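Local structure of probable hydrogenase nickel incorporation protein hypB (Methanocaldococcus jannaschii, 2HF9) at residues A[69-74]-A[120-125]. The protein probably helps insert nickel into [NiFe] hydrogenases during their maturation, acting as a homodimeric GTP-binding protein with low GTPase activity. Residues are numbered along the deposited sequence; the frame is centred on the assembly and turned at random.
Sequences ACIAGD and DLLFIE. With MG (magnesium ion), chain C; GSP (5'-guanosine-diphosphate-monothiophosphate), chain E.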
ATOM      1  N   ALA A  69     -15.950 -18.537  -7.431  1.00 12.37           N
ATOM      2  CA  ALA A  69     -15.122 -17.947  -8.475  1.00 12.07           C
ATOM      3  C   ALA A  69     -14.354 -16.775  -7.889  1.00 11.81           C
ATOM      4  O   ALA A  69     -14.788 -16.174  -6.902  1.00 11.43           O
ATOM      5  CB  ALA A  69     -15.979 -17.479  -9.641  1.00 12.38           C
ATOM      6  N   CYS A  70     -13.216 -16.460  -8.501  1.00 11.40           N
ATOM      7  CA  CYS A  70     -12.430 -15.291  -8.130  1.00 11.13           C
ATOM      8  C   CYS A  70     -12.071 -14.411  -9.318  1.00 11.02           C
ATOM      9  O   CYS A  70     -11.943 -14.886 -10.450  1.00 10.63           O
ATOM     10  CB  CYS A  70     -11.137 -15.704  -7.427  1.00 11.28           C
ATOM     11  SG  CYS A  70     -11.384 -16.664  -5.933  1.00 12.36           S
ATOM     12  N   ILE A  71     -11.924 -13.123  -9.034  1.00 10.58           N
ATOM     13  CA  ILE A  71     -11.300 -12.172  -9.939  1.00 10.63           C
ATOM     14  C   ILE A  71     -10.085 -11.626  -9.195  1.00 10.53           C
ATOM     15  O   ILE A  71     -10.218 -11.069  -8.101  1.00 10.19           O
ATOM     16  CB  ILE A  71     -12.268 -11.021 -10.337  1.00 10.51           C
ATOM     17  CG1 ILE A  71     -13.393 -11.555 -11.230  1.00 10.63           C
ATOM     18  CG2 ILE A  71     -11.514  -9.890 -11.049  1.00 11.60           C
ATOM     19  CD1 ILE A  71     -14.619 -10.635 -11.333  1.00 10.33           C
ATOM     20  N   ALA A  72      -8.907 -11.814  -9.776  1.00 10.26           N
ATOM     21  CA  ALA A  72      -7.663 -11.363  -9.164  1.00 10.60           C
ATOM     22  C   ALA A  72      -7.044 -10.260 -10.004  1.00 10.66           C
ATOM     23  O   ALA A  72      -6.547 -10.511 -11.107  1.00 10.50           O
ATOM     24  CB  ALA A  72      -6.694 -12.524  -9.005  1.00 10.42           C
ATOM     25  N   GLY A  73      -7.094  -9.038  -9.483  1.00 10.82           N
ATOM     26  CA  GLY A  73      -6.514  -7.891 -10.165  1.00 10.98           C
ATOM     27  C   GLY A  73      -5.229  -7.414  -9.513  1.00 11.19           C
ATOM     28  O   GLY A  73      -5.182  -7.188  -8.304  1.00 10.98           O
ATOM     29  N   ASP A  74      -4.182  -7.279 -10.319  1.00 11.41           N
ATOM     30  CA  ASP A  74      -2.921  -6.667  -9.890  1.00 11.99           C
ATOM     31  C   ASP A  74      -2.086  -6.355 -11.125  1.00 12.09           C
ATOM     32  O   ASP A  74      -2.453  -6.756 -12.227  1.00 12.12           O
ATOM     33  CB  ASP A  74      -2.155  -7.591  -8.936  1.00 12.49           C
ATOM     34  CG  ASP A  74      -1.121  -6.849  -8.095  1.00 13.53           C
ATOM     35  OD1 ASP A  74      -1.110  -5.596  -8.075  1.00 14.37           O
ATOM     36  OD2 ASP A  74      -0.304  -7.527  -7.449  1.00 16.52           O
ATOM     37  N   ASP A 120     -21.723 -19.575  -6.904  1.00 14.26           N
ATOM     38  CA  ASP A 120     -22.526 -19.048  -5.800  1.00 13.45           C
ATOM     39  C   ASP A 120     -21.870 -17.823  -5.151  1.00 12.71           C
ATOM     40  O   ASP A 120     -22.554 -16.868  -4.769  1.00 11.89           O
ATOM     41  CB  ASP A 120     -22.776 -20.138  -4.747  1.00 13.68           C
ATOM     42  CG  ASP A 120     -23.398 -21.396  -5.340  1.00 14.39           C
ATOM     43  OD1 ASP A 120     -24.441 -21.287  -6.021  1.00 15.00           O
ATOM     44  OD2 ASP A 120     -22.844 -22.495  -5.124  1.00 14.03           O
ATOM     45  N   LEU A 121     -20.546 -17.873  -5.018  1.00 11.96           N
ATOM     46  CA  LEU A 121     -19.769 -16.803  -4.394  1.00 11.50           C
ATOM     47  C   LEU A 121     -18.695 -16.277  -5.332  1.00 11.13           C
ATOM     48  O   LEU A 121     -18.017 -17.051  -6.004  1.00 10.90           O
ATOM     49  CB  LEU A 121     -19.098 -17.289  -3.103  1.00 11.49           C
ATOM     50  CG  LEU A 121     -19.949 -17.845  -1.961  1.00 11.43           C
ATOM     51  CD1 LEU A 121     -19.052 -18.257  -0.799  1.00 11.85           C
ATOM     52  CD2 LEU A 121     -20.990 -16.841  -1.500  1.00 11.33           C
ATOM     53  N   LEU A 122     -18.540 -14.958  -5.357  1.00 10.85           N
ATOM     54  CA  LEU A 122     -17.473 -14.317  -6.116  1.00 10.75           C
ATOM     55  C   LEU A 122     -16.572 -13.504  -5.193  1.00 10.37           C
ATOM     56  O   LEU A 122     -17.036 -12.585  -4.514  1.00 10.58           O
ATOM     57  CB  LEU A 122     -18.053 -13.421  -7.222  1.00 10.57           C
ATOM     58  CG  LEU A 122     -17.065 -12.600  -8.064  1.00 10.96           C
ATOM     59  CD1 LEU A 122     -16.090 -13.486  -8.831  1.00 10.90           C
ATOM     60  CD2 LEU A 122     -17.815 -11.678  -9.019  1.00 10.94           C
ATOM     61  N   PHE A 123     -15.291 -13.855  -5.169  1.00 10.16           N
ATOM     62  CA  PHE A 123     -14.297 -13.107  -4.402  1.00  9.93           C
ATOM     63  C   PHE A 123     -13.434 -12.309  -5.368  1.00  9.61           C
ATOM     64  O   PHE A 123     -12.762 -12.882  -6.231  1.00  9.86           O
ATOM     65  CB  PHE A 123     -13.403 -14.035  -3.564  1.00  9.94           C
ATOM     66  CG  PHE A 123     -14.144 -14.874  -2.545  1.00 10.17           C
ATOM     67  CD1 PHE A 123     -13.673 -16.150  -2.221  1.00 10.09           C
ATOM     68  CD2 PHE A 123     -15.287 -14.399  -1.904  1.00 10.58           C
ATOM     69  CE1 PHE A 123     -14.330 -16.944  -1.278  1.00 10.37           C
ATOM     70  CE2 PHE A 123     -15.959 -15.186  -0.961  1.00 10.64           C
ATOM     71  CZ  PHE A 123     -15.477 -16.465  -0.649  1.00 10.38           C
ATOM     72  N   ILE A 124     -13.459 -10.989  -5.229  1.00  9.26           N
ATOM     73  CA  ILE A 124     -12.634 -10.122  -6.060  1.00  9.09           C
ATOM     74  C   ILE A 124     -11.489  -9.544  -5.239  1.00  9.11           C
ATOM     75  O   ILE A 124     -11.727  -8.830  -4.260  1.00  8.75           O
ATOM     76  CB  ILE A 124     -13.452  -8.955  -6.669  1.00  9.06           C
ATOM     77  CG1 ILE A 124     -14.719  -9.469  -7.363  1.00  8.87           C
ATOM     78  CG2 ILE A 124     -12.579  -8.129  -7.622  1.00  9.26           C
ATOM     79  CD1 ILE A 124     -15.576  -8.363  -7.974  1.00  9.00           C
ATOM     80  N   GLU A 125     -10.253  -9.855  -5.624  1.00  9.16           N
ATOM     81  CA  GLU A 125      -9.110  -9.216  -4.983  1.00  9.82           C
ATOM     82  C   GLU A 125      -8.736  -7.949  -5.730  1.00 10.22           C
ATOM     83  O   GLU A 125      -8.220  -7.998  -6.849  1.00  9.98           O
ATOM     84  CB  GLU A 125      -7.901 -10.143  -4.857  1.00  9.82           C
ATOM     85  CG  GLU A 125      -6.771  -9.497  -4.063  1.00  9.47           C
ATOM     86  CD  GLU A 125      -5.677 -10.461  -3.679  1.00  9.00           C
ATOM     87  OE1 GLU A 125      -5.931 -11.678  -3.654  1.00  9.36           O
ATOM     88  OE2 GLU A 125      -4.546 -10.007  -3.405  1.00  9.59           O
TER
HETATM   89 MG    MG C 301      -2.637 -10.912  -3.052  1.00  9.08          MG
HETATM   90  PG  GSP E 300      -0.790  -8.373  -2.420  1.00 11.07           P
HETATM   91  O3B GSP E 300      -0.692  -9.004  -0.943  1.00  9.62           O
HETATM   92  S1G GSP E 300      -1.142  -6.689  -2.309  1.00 14.64           S
HETATM   93  O2G GSP E 300       0.590  -8.594  -3.068  1.00 11.12           O
HETATM   94  O3G GSP E 300      -1.867  -9.125  -3.219  1.00 11.07           O
HETATM   95  PB  GSP E 300      -1.911  -9.723  -0.167  1.00  7.54           P
HETATM   96  O1B GSP E 300      -2.662  -8.696   0.584  1.00  6.95           O
HETATM   97  O2B GSP E 300      -2.769 -10.537  -1.047  1.00  6.70           O
HETATM   98  PA  GSP E 300      -0.700 -12.127   0.942  1.00  8.40           P
HETATM   99  O1A GSP E 300      -1.870 -13.024   1.100  1.00  7.61           O
HETATM  100  O2A GSP E 300       0.098 -12.467  -0.264  1.00  7.27           O
HETATM  101  O3A GSP E 300      -1.123 -10.574   0.956  1.00  7.92           O
HETATM  102  O5' GSP E 300       0.165 -12.189   2.289  1.00  8.66           O
HETATM  103  C5' GSP E 300       1.328 -11.400   2.448  1.00  9.19           C
HETATM  104  C4' GSP E 300       2.297 -12.094   3.399  1.00  9.10           C
HETATM  105  O4' GSP E 300       1.803 -12.062   4.727  1.00  8.82           O
HETATM  106  C3' GSP E 300       2.527 -13.558   3.063  1.00  9.46           C
HETATM  107  O3' GSP E 300       3.897 -13.798   3.295  1.00 10.23           O
HETATM  108  C2' GSP E 300       1.684 -14.309   4.071  1.00  9.52           C
HETATM  109  O2' GSP E 300       2.237 -15.553   4.407  1.00 11.22           O
HETATM  110  C1' GSP E 300       1.718 -13.374   5.264  1.00  8.75           C
HETATM  111  N9  GSP E 300       0.541 -13.383   6.147  1.00  8.24           N
HETATM  112  C8  GSP E 300      -0.771 -13.140   5.822  1.00  8.37           C
HETATM  113  N7  GSP E 300      -1.498 -13.196   6.960  1.00  8.78           N
HETATM  114  C5  GSP E 300      -0.671 -13.451   8.000  1.00  8.34           C
HETATM  115  C6  GSP E 300      -0.886 -13.604   9.369  1.00  8.74           C
HETATM  116  O6  GSP E 300      -2.020 -13.507   9.835  1.00  7.63           O
HETATM  117  N1  GSP E 300       0.191 -13.859  10.199  1.00  8.29           N
HETATM  118  C2  GSP E 300       1.468 -13.968   9.673  1.00  8.22           C
HETATM  119  N2  GSP E 300       2.499 -14.219  10.473  1.00  8.01           N
HETATM  120  N3  GSP E 300       1.678 -13.812   8.315  1.00  8.10           N
HETATM  121  C4  GSP E 300       0.619 -13.557   7.499  1.00  8.28           C
HETATM  122  O   HOH W   1      -0.835 -11.822  -2.743  1.00  8.69           O
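Ile-71 and Glu-125 meet through their backbones where two neighbouring strands of the parallel sheet of a P-loop NTPase run side by side, their directions 11° apart. Five N-H...O bonds form a parallel ladder: Leu-121 O, Phe-123 O and Glu-125 O accept from the amides of Ala-69, Ile-71 and Gly-73, while Ala-69 O and Ile-71 O accept from Phe-123 and Glu-125. The shortest joins Glu-125 N to Ile-71 O at 2.8 Å. Ile-71 O also receives the Ile-124 CA-H, with CA 3.3 Å from the oxygen.

On one face, Ile-71 and Ile-124 lie alongside each other and point the same way. From Ile-71, CB and CG2 both meet Ile-124 CG2; farther out, CG1 reaches Leu-122 CD1, and CD1 lies 4.1 Å from both Leu-122 CD1 and CD2. Helix 104-111 covers these side chains. On the other face, packed by helices 51-62 and 78-85, Cys-70 SG sits 4.1 Å from Phe-123 CB and approaches its ring obliquely.

Glu-125 shares that second face but serves the nucleotide site at the C-terminal end of its strand. Its CG is anti to the backbone N (chi1 -174°) and the chain stays extended, carrying the carboxylate to the magnesium ion. Thr-52 and Asp-80 also bind this ion, as do the nucleotide atoms O3G and O2B and a water. The carboxylate coordinates through one oxygen: Glu-125 OE2 lies 2.1 Å from the magnesium, whereas Glu-125 OE1 remains 3.4 Å from it.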